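Long-range contacts in adhesion and penetration protein autotransporter (Haemophilus influenzae, PDB 3SYJ), which promotes adherence to and invasion of host cells, mediates bacterial aggregation through its passenger domain, and is probably also a serine protease: residues T411-A416 against I432-A437; V458-D463 against G478-N483; V665-N670 against D688-K693; W800-D805 against I818-A823; Q809-N814 against L853-K858. One frame throughout, in Å; residues are numbered along the deposited sequence.

Contact 1: T411-A416 against I432-A437; sequences TLHVQA and ILEQQA
Both polar atoms of the Ile-432 backbone are satisfied by the chain 411-416. Ile-432 N donates to Leu-412 O at 2.9 Å, and Ile-432 O accepts from Val-414 N at 2.8 Å. Val-414 O in turn accepts from Glu-434 N, again at 2.8 Å. These bonds make a parallel ladder in which His-413 pairs with Ile-432 and Val-414 with Leu-433. The ladder outlasts the regular strands: Gln-436 N donates to Ala-416 O at 2.8 Å with 160° at the hydrogen. This last bond keeps the same offset between the chains as the one from Glu-434 N to Val-414 O. Gln-435 bends its chain back over Ala-416, but its NE2 and Ala-416 N are both donors and do not bond; Gln-435 OE1 has a weak bond from Asn-397.

On the face that carries Ile-432, the His-413 ring extends with CG anti to the backbone N (chi1 179°). Its CE1 edge meets Glu-434 OE1 at 3.0 Å, and ring and carboxylate are only 21° from coplanar, which would suit a favourable electrostatic contact. ND1 of His-413 lies 3.7 Å from Ile-432 CG2, while Thr-411 CG2 reaches Ile-432 CD1 farther back along the strand.

The pair joins two successive coils in the parallel beta-helix of the passenger domain. Strand 391-394 bonds to the other edge of 411-414, through Val-392 and Trp-394 among others, and strand 455-460 follows 430-433, with Leu-433 packing on Val-458 and Leu-460.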
# COMPACT_ATOMS: atom_id res chain seq x y z
N THR A 411 28.65 -12.57 44.20
CA THR A 411 28.25 -11.17 44.39
C THR A 411 28.80 -10.53 45.67
O THR A 411 28.84 -11.15 46.73
CB THR A 411 26.71 -11.05 44.37
OG1 THR A 411 26.22 -11.47 43.09
CG2 THR A 411 26.28 -9.62 44.63
N LEU A 412 29.22 -9.27 45.56
CA LEU A 412 29.65 -8.48 46.69
C LEU A 412 28.64 -7.35 46.80
O LEU A 412 28.63 -6.45 45.97
CB LEU A 412 31.02 -7.86 46.42
CG LEU A 412 32.08 -7.75 47.52
CD1 LEU A 412 32.69 -6.35 47.52
CD2 LEU A 412 31.53 -8.08 48.88
N HIS A 413 27.77 -7.40 47.80
CA HIS A 413 26.77 -6.37 47.98
C HIS A 413 27.32 -5.31 48.95
O HIS A 413 27.28 -5.50 50.16
CB HIS A 413 25.47 -7.00 48.49
CG HIS A 413 24.36 -6.02 48.74
ND1 HIS A 413 24.36 -4.75 48.22
CD2 HIS A 413 23.19 -6.15 49.41
CE1 HIS A 413 23.26 -4.12 48.58
NE2 HIS A 413 22.53 -4.95 49.31
N VAL A 414 27.84 -4.22 48.41
CA VAL A 414 28.45 -3.17 49.23
C VAL A 414 27.39 -2.32 49.92
O VAL A 414 26.54 -1.71 49.26
CB VAL A 414 29.36 -2.27 48.40
CG1 VAL A 414 29.94 -1.13 49.25
CG2 VAL A 414 30.47 -3.09 47.78
N GLN A 415 27.45 -2.26 51.24
CA GLN A 415 26.41 -1.61 52.02
C GLN A 415 26.97 -0.99 53.30
O GLN A 415 26.31 -1.01 54.34
CB GLN A 415 25.32 -2.62 52.37
CG GLN A 415 23.91 -2.08 52.34
CD GLN A 415 22.87 -3.17 52.56
OE1 GLN A 415 21.86 -3.24 51.85
NE2 GLN A 415 23.12 -4.03 53.54
N ALA A 416 28.18 -0.45 53.23
CA ALA A 416 28.77 0.21 54.39
C ALA A 416 28.23 1.63 54.57
O ALA A 416 27.44 2.10 53.74
CB ALA A 416 30.29 0.23 54.27
N ILE A 432 27.31 -5.02 43.85
CA ILE A 432 26.14 -4.15 43.94
C ILE A 432 26.49 -2.98 44.85
O ILE A 432 26.99 -3.18 45.95
CB ILE A 432 24.93 -4.91 44.53
CG1 ILE A 432 24.58 -6.11 43.64
CG2 ILE A 432 23.76 -3.98 44.68
CD1 ILE A 432 23.51 -7.02 44.23
N LEU A 433 26.25 -1.77 44.37
CA LEU A 433 26.54 -0.57 45.16
C LEU A 433 25.30 -0.09 45.89
O LEU A 433 24.34 0.35 45.26
CB LEU A 433 27.05 0.55 44.26
CG LEU A 433 28.27 0.22 43.40
CD1 LEU A 433 28.63 1.42 42.54
CD2 LEU A 433 29.43 -0.20 44.29
N GLU A 434 25.34 -0.17 47.21
CA GLU A 434 24.28 0.41 48.04
C GLU A 434 24.82 0.98 49.35
O GLU A 434 24.29 0.67 50.42
CB GLU A 434 23.18 -0.63 48.32
CG GLU A 434 21.80 -0.00 48.50
CD GLU A 434 20.71 -0.99 48.89
OE1 GLU A 434 20.95 -2.21 48.82
OE2 GLU A 434 19.61 -0.53 49.27
N GLN A 435 25.85 1.82 49.29
CA GLN A 435 26.35 2.49 50.49
C GLN A 435 25.20 3.24 51.12
O GLN A 435 24.39 3.84 50.42
CB GLN A 435 27.43 3.52 50.16
CG GLN A 435 28.82 2.96 50.05
CD GLN A 435 29.46 2.66 51.38
OE1 GLN A 435 29.84 3.55 52.14
NE2 GLN A 435 29.63 1.39 51.64
N GLN A 436 25.17 3.23 52.45
CA GLN A 436 24.22 4.02 53.23
C GLN A 436 24.86 5.33 53.67
O GLN A 436 26.03 5.37 54.03
CB GLN A 436 23.80 3.27 54.48
CG GLN A 436 23.63 1.77 54.32
CD GLN A 436 22.33 1.40 53.65
OE1 GLN A 436 22.15 1.61 52.44
NE2 GLN A 436 21.41 0.82 54.42
N ALA A 437 24.07 6.41 53.67
CA ALA A 437 24.52 7.68 54.22
C ALA A 437 24.89 7.53 55.69
O ALA A 437 24.30 6.72 56.39
CB ALA A 437 23.44 8.74 54.05

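Contact 2: V458-D463 against G478-N483; sequences VQLNDD and GRLDLN
The side chains of Gln-459 and Asp-481 lie side by side and point the same way, the planes of their amide and carboxylate 72° apart; Asp-481 OD2 is 3.7 Å from Gln-459 CG. A water bridges their tips, donating both to Gln-459 OE1, at 2.8 Å, and to Asp-481 OD2; Gln-459 OE1 is also bonded by Lys-430. Above the carboxylate plane Asp-481 OD1 receives Asn-483 N at 3.0 Å, an Asx turn, and it accepts from His-504 N as well. The amide of Asn-483, its CG anti to the backbone N (chi1 -175°), reaches back across to the first strand. Its ND2 bonds to Leu-460 O at 3.0 Å from above the carbonyl plane, while OD1 is held by Asn-505.

Between the strands, Val-458 N donates to Arg-479 O, Asp-481 N to Val-458 O and Leu-460 N to Asp-481 O, which sets Val-458 beside Leu-480 and Gln-459 beside Asp-481. The opposite face is apolar. Val-458 CG1 meets Leu-480 CD1 at 3.9 Å, and Leu-460 CD1 meets Leu-482 CD2 at the same distance, the two leucines running alongside each other.

The two strands are nearly parallel (3°) and belong to consecutive coils of the beta-helix. Strand 430-433 flanks 455-460, strand 499-502 flanks 478-481, and Leu-487 of strand 487-489 packs against Leu-460, Leu-480 and Leu-482.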
# COMPACT_ATOMS: atom_id res chain seq x y z
N VAL A 458 29.06 -4.14 37.63
CA VAL A 458 28.70 -3.24 38.71
C VAL A 458 27.23 -2.91 38.55
O VAL A 458 26.81 -2.44 37.50
CB VAL A 458 29.53 -1.94 38.68
CG1 VAL A 458 28.87 -0.88 39.52
CG2 VAL A 458 30.97 -2.21 39.14
N GLN A 459 26.45 -3.17 39.60
CA GLN A 459 25.01 -2.94 39.58
C GLN A 459 24.65 -1.85 40.59
O GLN A 459 25.10 -1.87 41.74
CB GLN A 459 24.28 -4.24 39.92
CG GLN A 459 22.78 -4.12 40.16
CD GLN A 459 22.16 -5.43 40.61
OE1 GLN A 459 22.41 -6.48 40.02
NE2 GLN A 459 21.36 -5.38 41.67
N LEU A 460 23.85 -0.88 40.15
CA LEU A 460 23.48 0.25 41.00
C LEU A 460 22.17 -0.02 41.73
O LEU A 460 21.13 -0.24 41.10
CB LEU A 460 23.35 1.53 40.16
CG LEU A 460 24.52 1.89 39.24
CD1 LEU A 460 24.31 3.27 38.60
CD2 LEU A 460 25.83 1.85 40.00
N ASN A 461 22.22 0.01 43.06
CA ASN A 461 21.01 -0.12 43.85
C ASN A 461 20.64 1.18 44.57
O ASN A 461 19.85 1.16 45.49
CB ASN A 461 21.12 -1.27 44.85
CG ASN A 461 20.71 -2.60 44.25
OD1 ASN A 461 20.32 -3.52 44.97
ND2 ASN A 461 20.79 -2.71 42.93
N ASP A 462 21.22 2.29 44.12
CA ASP A 462 20.95 3.59 44.72
C ASP A 462 21.57 4.70 43.89
O ASP A 462 22.38 4.44 42.99
CB ASP A 462 21.49 3.64 46.16
CG ASP A 462 20.97 4.84 46.95
OD1 ASP A 462 20.03 5.53 46.50
OD2 ASP A 462 21.50 5.09 48.06
N ASP A 463 21.19 5.94 44.17
CA ASP A 463 21.77 7.09 43.49
C ASP A 463 22.97 7.62 44.26
O ASP A 463 23.19 7.26 45.42
CB ASP A 463 20.74 8.20 43.30
CG ASP A 463 19.53 7.75 42.51
OD1 ASP A 463 19.71 7.09 41.46
OD2 ASP A 463 18.40 8.05 42.94
N GLY A 478 33.73 -4.51 31.20
CA GLY A 478 32.75 -5.25 31.98
C GLY A 478 31.40 -4.54 31.90
O GLY A 478 31.23 -3.62 31.09
N ARG A 479 30.45 -4.94 32.75
CA ARG A 479 29.09 -4.40 32.66
C ARG A 479 28.78 -3.42 33.78
O ARG A 479 28.91 -3.75 34.95
CB ARG A 479 28.03 -5.52 32.66
CG ARG A 479 27.82 -6.19 31.31
CD ARG A 479 26.91 -7.41 31.38
NE ARG A 479 27.43 -8.50 30.56
CZ ARG A 479 27.38 -8.52 29.23
NH1 ARG A 479 26.81 -7.52 28.58
NH2 ARG A 479 27.89 -9.54 28.56
N LEU A 480 28.39 -2.22 33.40
CA LEU A 480 27.80 -1.28 34.34
C LEU A 480 26.29 -1.40 34.15
O LEU A 480 25.75 -0.95 33.13
CB LEU A 480 28.27 0.15 34.07
CG LEU A 480 27.53 1.25 34.84
CD1 LEU A 480 27.60 1.00 36.34
CD2 LEU A 480 28.04 2.65 34.50
N ASP A 481 25.62 -2.03 35.11
CA ASP A 481 24.17 -2.21 35.06
C ASP A 481 23.49 -1.11 35.87
O ASP A 481 23.48 -1.15 37.10
CB ASP A 481 23.77 -3.59 35.59
CG ASP A 481 22.26 -3.74 35.76
OD1 ASP A 481 21.50 -3.05 35.04
OD2 ASP A 481 21.83 -4.55 36.61
N LEU A 482 22.93 -0.14 35.16
CA LEU A 482 22.28 1.01 35.77
C LEU A 482 21.06 0.62 36.61
O LEU A 482 20.61 1.38 37.46
CB LEU A 482 21.85 1.99 34.68
CG LEU A 482 23.00 2.50 33.81
CD1 LEU A 482 22.46 3.49 32.83
CD2 LEU A 482 24.06 3.14 34.69
N ASN A 483 20.52 -0.57 36.34
CA ASN A 483 19.44 -1.12 37.14
C ASN A 483 18.38 -0.08 37.45
O ASN A 483 18.00 0.10 38.61
CB ASN A 483 20.00 -1.69 38.43
CG ASN A 483 18.95 -2.39 39.27
OD1 ASN A 483 17.92 -2.84 38.75
ND2 ASN A 483 19.19 -2.48 40.58
O HOH W 1 23.12 -6.55 37.29

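Contact 3: V665-N670 against D688-K693; sequences VPNQQN and DLTDTK
Leu-689 bonds through both its backbone N and its O to a type II beta turn running from Val-665 to Gln-668, at the base of a beta hairpin formed by strands 669-675 and 682-688 in the beta-solenoid repeat region of the passenger domain. Asn-667 takes the third turn position with positive phi (69°), and Asn-667 N donates to Leu-689 O at 2.6 Å. Leu-689 N returns a bond to Gln-668 O at 3.0 Å. Next to them Gln-669 and Asp-688 form an antiparallel, non-hydrogen-bonded pair, the first step of the hairpin, which carries the disulfide Cys-673 to Cys-684 further on. The turn's own closing bond, from Gln-668 N to Val-665 O, is weak.

The Leu-689 side chain is directed into the turn, with CG anti to the backbone N (chi1 -178°). Its CD2 lies 3.8 Å from Val-665 O and also touches Pro-666 CA, and its CB meets Asn-670 ND2. From the helical side Val-694 and Ile-695 of helix 692-697 pack on the same leucine, so it joins hairpin, turn and helix. Asp-691 caps that helix, its OD1 accepting from Lys-693 N.

Asn-670 holds the turn from within its own segment. Val-665 N donates to Asn-670 OD1 at 2.8 Å, and Asn-670 ND2 donates to Val-665 O at 3.2 Å, a two-point grip that fixes the rotation of the amide. The end of the Asn-667 side chain turns toward the second segment, where a water accepts from Asn-667 ND2 at 2.7 Å and donates to Thr-690 O at 2.6 Å.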
# COMPACT_ATOMS: atom_id res chain seq x y z
N VAL A 665 31.94 9.11 0.89
CA VAL A 665 31.94 9.15 -0.57
C VAL A 665 33.32 8.81 -1.14
O VAL A 665 34.31 9.48 -0.82
CB VAL A 665 31.52 10.54 -1.10
CG1 VAL A 665 31.55 10.57 -2.62
CG2 VAL A 665 30.13 10.92 -0.58
N PRO A 666 33.39 7.77 -1.99
CA PRO A 666 34.67 7.43 -2.62
C PRO A 666 35.21 8.57 -3.48
O PRO A 666 34.42 9.27 -4.11
CB PRO A 666 34.31 6.23 -3.51
CG PRO A 666 33.09 5.66 -2.89
CD PRO A 666 32.33 6.82 -2.35
N ASN A 667 36.52 8.76 -3.47
CA ASN A 667 37.18 9.78 -4.30
C ASN A 667 36.90 11.21 -3.88
O ASN A 667 37.07 12.14 -4.67
CB ASN A 667 36.86 9.57 -5.77
CG ASN A 667 37.44 8.28 -6.30
OD1 ASN A 667 36.70 7.38 -6.72
ND2 ASN A 667 38.76 8.16 -6.25
N GLN A 668 36.48 11.39 -2.64
CA GLN A 668 36.35 12.70 -2.04
C GLN A 668 36.98 12.65 -0.66
O GLN A 668 37.37 11.59 -0.18
CB GLN A 668 34.89 13.11 -1.89
CG GLN A 668 34.13 13.18 -3.19
CD GLN A 668 32.75 13.76 -3.01
OE1 GLN A 668 32.23 13.85 -1.88
NE2 GLN A 668 32.13 14.15 -4.12
N GLN A 669 37.06 13.81 -0.01
CA GLN A 669 37.47 13.84 1.37
C GLN A 669 36.25 13.61 2.24
O GLN A 669 35.17 14.11 1.94
CB GLN A 669 38.12 15.18 1.72
CG GLN A 669 39.45 15.40 1.03
CD GLN A 669 40.29 16.48 1.68
OE1 GLN A 669 39.76 17.41 2.30
NE2 GLN A 669 41.61 16.36 1.55
N ASN A 670 36.43 12.84 3.30
CA ASN A 670 35.40 12.66 4.31
C ASN A 670 36.01 12.93 5.67
O ASN A 670 37.20 12.67 5.87
CB ASN A 670 34.83 11.25 4.25
CG ASN A 670 34.44 10.83 2.85
OD1 ASN A 670 33.27 10.93 2.47
ND2 ASN A 670 35.41 10.38 2.07
N ASP A 688 41.28 11.91 2.43
CA ASP A 688 40.97 11.47 1.08
C ASP A 688 40.68 9.98 1.03
O ASP A 688 41.44 9.17 1.57
CB ASP A 688 42.11 11.80 0.13
CG ASP A 688 41.79 12.96 -0.78
OD1 ASP A 688 42.62 13.88 -0.89
OD2 ASP A 688 40.68 12.94 -1.37
N LEU A 689 39.58 9.63 0.38
CA LEU A 689 39.23 8.23 0.16
C LEU A 689 39.48 7.89 -1.30
O LEU A 689 38.55 7.90 -2.11
CB LEU A 689 37.77 7.99 0.53
CG LEU A 689 37.24 6.56 0.39
CD1 LEU A 689 38.17 5.56 1.06
CD2 LEU A 689 35.81 6.45 0.95
N THR A 690 40.73 7.58 -1.64
CA THR A 690 41.11 7.39 -3.04
C THR A 690 41.71 6.01 -3.35
O THR A 690 41.73 5.59 -4.50
CB THR A 690 42.07 8.49 -3.51
OG1 THR A 690 43.17 8.57 -2.60
CG2 THR A 690 41.36 9.84 -3.52
N ASP A 691 42.19 5.32 -2.32
CA ASP A 691 42.78 4.00 -2.54
C ASP A 691 41.70 2.96 -2.80
O ASP A 691 40.72 2.86 -2.06
CB ASP A 691 43.65 3.58 -1.35
CG ASP A 691 44.47 2.32 -1.64
OD1 ASP A 691 43.94 1.39 -2.29
OD2 ASP A 691 45.64 2.26 -1.22
N THR A 692 41.89 2.19 -3.86
CA THR A 692 40.96 1.15 -4.30
C THR A 692 40.75 0.10 -3.21
O THR A 692 39.63 -0.35 -2.97
CB THR A 692 41.49 0.46 -5.58
OG1 THR A 692 41.71 1.44 -6.60
CG2 THR A 692 40.51 -0.58 -6.10
N LYS A 693 41.84 -0.28 -2.55
CA LYS A 693 41.81 -1.30 -1.52
C LYS A 693 40.99 -0.83 -0.33
O LYS A 693 40.20 -1.58 0.24
CB LYS A 693 43.24 -1.62 -1.07
CG LYS A 693 43.34 -2.62 0.07
CD LYS A 693 43.01 -4.04 -0.39
CE LYS A 693 43.52 -5.08 0.61
NZ LYS A 693 45.02 -5.11 0.72
O HOH W 2 40.08 5.77 -6.55

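Contact 4: W800-D805 against I818-A823; sequences WTMPSD and ITLNSA
Met-802 lays its terminal methyl across two residues of the neighbouring coil: CE lies 3.3 Å from Leu-820 CD2, tighter than usual for two carbons, and 3.6 Å from Ile-818 CG2. The bend at chi3 (-49°) carries CE there, and Met-802 and Leu-820 run alongside each other. Trp-800 points the same way as Ile-818 and touches it with one corner of its ring, CE3 standing 4.0 Å from Ile-818 CD1. One face of the indole carries Met-802 CA near the rim, its NE1 is bonded to His-783 O, and Phe-781 meets the ring at about 35°.

The backbones are paired in parallel, Trp-800 level with Ile-818 and Thr-801 with Thr-819. Thr-819 N donates to Trp-800 O at 2.8 Å, and Thr-819 O accepts from Met-802 N at 2.9 Å. On the reverse face the two threonines lie side by side; Thr-819 OG1 turns to Gln-866 for its hydrogen bond, and Thr-801 CG2 leans on Ser-822 CA. Beyond the strands a water links the chains, accepting from Ser-822 N at 2.7 Å and donating to Met-802 O at 3.1 Å. Asn-821 closes an Asx turn with Ala-823 N, and its ND2 donates to Arg-849 O.

The segments belong to consecutive coils of the beta-helix stem. The chemistry divides by face: Trp-800, Met-802, Ile-818 and Leu-820 contribute to the apolar interior, whereas the two threonines lie on the opposite face, and water replaces direct backbone pairing beyond the strands. The contact is thus held by ladder bonds and hydrophobic packing, without an ion pair between the segments.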
# COMPACT_ATOMS: atom_id res chain seq x y z
N TRP A 800 13.59 10.36 -16.89
CA TRP A 800 12.53 9.80 -16.07
C TRP A 800 11.61 8.93 -16.91
O TRP A 800 11.02 9.40 -17.89
CB TRP A 800 11.74 10.91 -15.40
CG TRP A 800 10.55 10.44 -14.62
CD1 TRP A 800 10.41 9.24 -13.99
CD2 TRP A 800 9.35 11.17 -14.37
NE1 TRP A 800 9.19 9.17 -13.37
CE2 TRP A 800 8.52 10.35 -13.59
CE3 TRP A 800 8.89 12.45 -14.73
CZ2 TRP A 800 7.25 10.75 -13.16
CZ3 TRP A 800 7.64 12.84 -14.30
CH2 TRP A 800 6.83 12.00 -13.52
N THR A 801 11.50 7.66 -16.54
CA THR A 801 10.57 6.75 -17.22
C THR A 801 9.32 6.52 -16.37
O THR A 801 9.32 5.76 -15.41
CB THR A 801 11.22 5.39 -17.55
OG1 THR A 801 12.23 5.59 -18.55
CG2 THR A 801 10.18 4.42 -18.08
N MET A 802 8.24 7.21 -16.74
CA MET A 802 6.97 7.15 -16.04
C MET A 802 6.42 5.73 -16.06
O MET A 802 6.47 5.06 -17.09
CB MET A 802 5.98 8.09 -16.72
CG MET A 802 5.00 8.76 -15.80
SD MET A 802 4.05 9.97 -16.73
CE MET A 802 5.37 10.82 -17.58
N PRO A 803 5.90 5.26 -14.92
CA PRO A 803 5.37 3.89 -14.79
C PRO A 803 3.87 3.81 -15.08
O PRO A 803 3.38 2.74 -15.44
CB PRO A 803 5.63 3.55 -13.32
CG PRO A 803 6.21 4.82 -12.68
CD PRO A 803 5.92 5.94 -13.62
N SER A 804 3.17 4.93 -14.91
CA SER A 804 1.72 4.99 -15.06
C SER A 804 1.23 6.44 -15.14
O SER A 804 2.03 7.37 -15.04
CB SER A 804 1.05 4.28 -13.89
OG SER A 804 1.33 4.95 -12.67
N ASP A 805 -0.07 6.62 -15.33
CA ASP A 805 -0.66 7.96 -15.33
C ASP A 805 -0.14 8.76 -14.14
O ASP A 805 -0.03 8.23 -13.03
CB ASP A 805 -2.19 7.88 -15.28
CG ASP A 805 -2.82 7.63 -16.63
OD1 ASP A 805 -2.08 7.28 -17.58
OD2 ASP A 805 -4.05 7.79 -16.75
N ILE A 818 11.79 12.89 -20.55
CA ILE A 818 10.74 12.12 -19.91
C ILE A 818 10.17 11.10 -20.87
O ILE A 818 9.60 11.46 -21.90
CB ILE A 818 9.59 13.02 -19.43
CG1 ILE A 818 10.08 14.01 -18.37
CG2 ILE A 818 8.45 12.16 -18.88
CD1 ILE A 818 9.00 14.94 -17.86
N THR A 819 10.32 9.82 -20.54
CA THR A 819 9.69 8.76 -21.31
C THR A 819 8.34 8.42 -20.71
O THR A 819 8.26 7.93 -19.58
CB THR A 819 10.58 7.51 -21.34
OG1 THR A 819 11.90 7.89 -21.73
CG2 THR A 819 10.03 6.49 -22.32
N LEU A 820 7.27 8.68 -21.46
CA LEU A 820 5.91 8.59 -20.93
C LEU A 820 5.47 7.16 -20.64
O LEU A 820 4.54 6.94 -19.87
CB LEU A 820 4.92 9.25 -21.90
CG LEU A 820 5.01 10.76 -22.11
CD1 LEU A 820 3.90 11.23 -23.05
CD2 LEU A 820 4.91 11.50 -20.79
N ASN A 821 6.15 6.20 -21.25
CA ASN A 821 5.74 4.80 -21.15
C ASN A 821 6.93 3.85 -21.12
O ASN A 821 7.88 3.99 -21.90
CB ASN A 821 4.81 4.44 -22.31
CG ASN A 821 4.00 3.18 -22.04
OD1 ASN A 821 4.54 2.09 -21.90
ND2 ASN A 821 2.68 3.34 -21.98
N SER A 822 6.86 2.88 -20.21
CA SER A 822 7.93 1.91 -20.02
C SER A 822 8.15 1.01 -21.24
O SER A 822 9.15 0.31 -21.34
CB SER A 822 7.64 1.04 -18.79
OG SER A 822 6.49 0.24 -19.00
N ALA A 823 7.21 1.04 -22.18
CA ALA A 823 7.28 0.19 -23.35
C ALA A 823 8.14 0.80 -24.45
O ALA A 823 8.40 0.18 -25.48
CB ALA A 823 5.89 -0.11 -23.88
O HOH W 3 5.00 2.63 -18.22
O HOH W 4 4.85 0.18 -17.08

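Contact 5: Q809-N814 against L853-K858; sequences QNLTLN and LTVNGK
Leu-853 begins the contact from the interior, its CD2 lying 4.3 Å from Leu-811 CD2. Two residues on, Val-855 approaches the same methyl more closely. Its CG2 is 4.0 Å from Leu-811 CD2, and the two side chains cross at about a right angle. Asn-856 then leads the chain round the corner, with its CB 3.6 Å from Gln-809 OE1. The amide of Gln-809, its chain bent at chi2 (48°), extends over the next residue as well: NE2 comes 3.4 Å from Gly-857 CA. The hydrogen bond modelled from Gly-857 N to Gln-809 O is very short and sharply angled, and its detail is doubtful.

Lys-858 completes the junction with its backbone. Lys-858 N points at Asn-810 OD1 from 2.6 Å, in the carbonyl plane on a lone pair and nearly straight (170°). Asn-810 CG stands anti to the carbonyl carbon (chi1 -51°), and the ND2 of the same amide bonds weakly to Thr-791 O. Lys-858 O accepts from Leu-811 N at 3.0 Å and from a water that is also bonded to Thr-812 OG1.

Strand 852-855 pairs with 806-808, and after the turn at Asn-856 and Gly-857 strand 859-860 runs beside 810-813. Such stacking of one corner on the corner of the coil before it is characteristic of a parallel beta-helix, with leucine and valine inside and polar side chains at the bend.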
# COMPACT_ATOMS: atom_id res chain seq x y z
N GLN A 809 2.02 19.49 -10.74
CA GLN A 809 1.61 20.85 -10.82
C GLN A 809 2.45 21.70 -11.72
O GLN A 809 2.10 21.96 -12.84
CB GLN A 809 1.68 21.46 -9.44
CG GLN A 809 0.96 22.73 -9.25
CD GLN A 809 -0.42 22.72 -9.75
OE1 GLN A 809 -1.13 21.74 -9.66
NE2 GLN A 809 -0.83 23.81 -10.26
N ASN A 810 3.59 22.13 -11.24
CA ASN A 810 4.62 22.72 -12.05
C ASN A 810 5.73 21.72 -12.30
O ASN A 810 6.00 20.89 -11.48
CB ASN A 810 5.15 23.99 -11.40
CG ASN A 810 4.04 24.94 -11.01
OD1 ASN A 810 3.29 25.43 -11.83
ND2 ASN A 810 3.95 25.21 -9.75
N LEU A 811 6.33 21.81 -13.47
CA LEU A 811 7.37 20.93 -13.89
C LEU A 811 8.35 21.72 -14.70
O LEU A 811 7.98 22.43 -15.57
CB LEU A 811 6.78 19.81 -14.73
CG LEU A 811 7.69 18.92 -15.56
CD1 LEU A 811 8.56 18.15 -14.72
CD2 LEU A 811 6.89 18.01 -16.46
N THR A 812 9.62 21.59 -14.40
CA THR A 812 10.66 22.35 -15.08
C THR A 812 11.68 21.40 -15.69
O THR A 812 12.27 20.58 -14.99
CB THR A 812 11.37 23.31 -14.12
OG1 THR A 812 10.46 24.33 -13.70
CG2 THR A 812 12.56 23.96 -14.81
N LEU A 813 11.90 21.52 -17.00
CA LEU A 813 12.86 20.67 -17.68
C LEU A 813 14.11 21.46 -18.03
O LEU A 813 14.04 22.65 -18.32
CB LEU A 813 12.27 20.08 -18.96
CG LEU A 813 11.15 19.08 -18.75
CD1 LEU A 813 10.95 18.28 -20.01
CD2 LEU A 813 11.51 18.17 -17.58
N ASN A 814 15.24 20.77 -18.01
CA ASN A 814 16.51 21.36 -18.42
C ASN A 814 17.44 20.25 -18.86
O ASN A 814 17.98 19.53 -18.03
CB ASN A 814 17.12 22.16 -17.27
CG ASN A 814 18.61 22.40 -17.45
OD1 ASN A 814 19.15 22.30 -18.56
ND2 ASN A 814 19.29 22.72 -16.35
N LEU A 853 0.75 12.07 -18.97
CA LEU A 853 1.32 12.95 -17.98
C LEU A 853 0.54 14.26 -17.99
O LEU A 853 0.48 14.94 -19.02
CB LEU A 853 2.80 13.20 -18.26
CG LEU A 853 3.49 14.31 -17.46
CD1 LEU A 853 3.35 14.09 -15.95
CD2 LEU A 853 4.96 14.40 -17.86
N THR A 854 -0.06 14.61 -16.86
CA THR A 854 -0.80 15.85 -16.73
C THR A 854 0.02 16.87 -15.94
O THR A 854 0.50 16.56 -14.85
CB THR A 854 -2.14 15.63 -15.99
OG1 THR A 854 -2.94 14.69 -16.72
CG2 THR A 854 -2.90 16.94 -15.83
N VAL A 855 0.18 18.07 -16.50
CA VAL A 855 0.87 19.16 -15.81
C VAL A 855 -0.08 20.32 -15.51
O VAL A 855 -0.11 21.31 -16.24
CB VAL A 855 2.06 19.68 -16.63
CG1 VAL A 855 2.84 20.71 -15.81
CG2 VAL A 855 2.95 18.53 -17.06
N ASN A 856 -0.85 20.18 -14.44
CA ASN A 856 -1.89 21.16 -14.08
C ASN A 856 -1.38 22.59 -13.94
O ASN A 856 -2.13 23.54 -14.14
CB ASN A 856 -2.59 20.73 -12.79
CG ASN A 856 -3.45 19.49 -12.97
OD1 ASN A 856 -3.44 18.59 -12.12
ND2 ASN A 856 -4.19 19.43 -14.07
N GLY A 857 -0.11 22.73 -13.60
CA GLY A 857 0.47 24.04 -13.36
C GLY A 857 1.30 24.50 -14.53
O GLY A 857 0.94 24.26 -15.67
N LYS A 858 2.43 25.15 -14.25
CA LYS A 858 3.31 25.63 -15.30
C LYS A 858 4.41 24.64 -15.66
O LYS A 858 5.22 24.26 -14.82
CB LYS A 858 3.94 26.97 -14.92
CG LYS A 858 5.00 27.45 -15.91
CD LYS A 858 5.67 28.74 -15.46
CE LYS A 858 4.77 29.94 -15.67
NZ LYS A 858 5.36 31.20 -15.11
O HOH W 5 7.81 25.14 -14.19

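Overall arrangement
Following the chain from the N terminus, contacts 1 and 2 each close a loop of about fifteen residues, linking successive coils of the beta-helix. They are in series and adjoin directly, strand 430-433 of the first lying beside strand 455-460 of the second. Contact 3, its centre about 43 Å from that of contact 2, closes a slightly longer loop, a hairpin beside the stem. Toward the C terminus contact 4 closes a loop of 12 residues and contact 5 one of 38; the two cross, their segments alternating as 800-805, 809-814, 818-823 and 853-858, with centres about 15 Å apart. Leu-853 packs on Met-802 and Leu-820, joining successive faces of these coils around a shared interior.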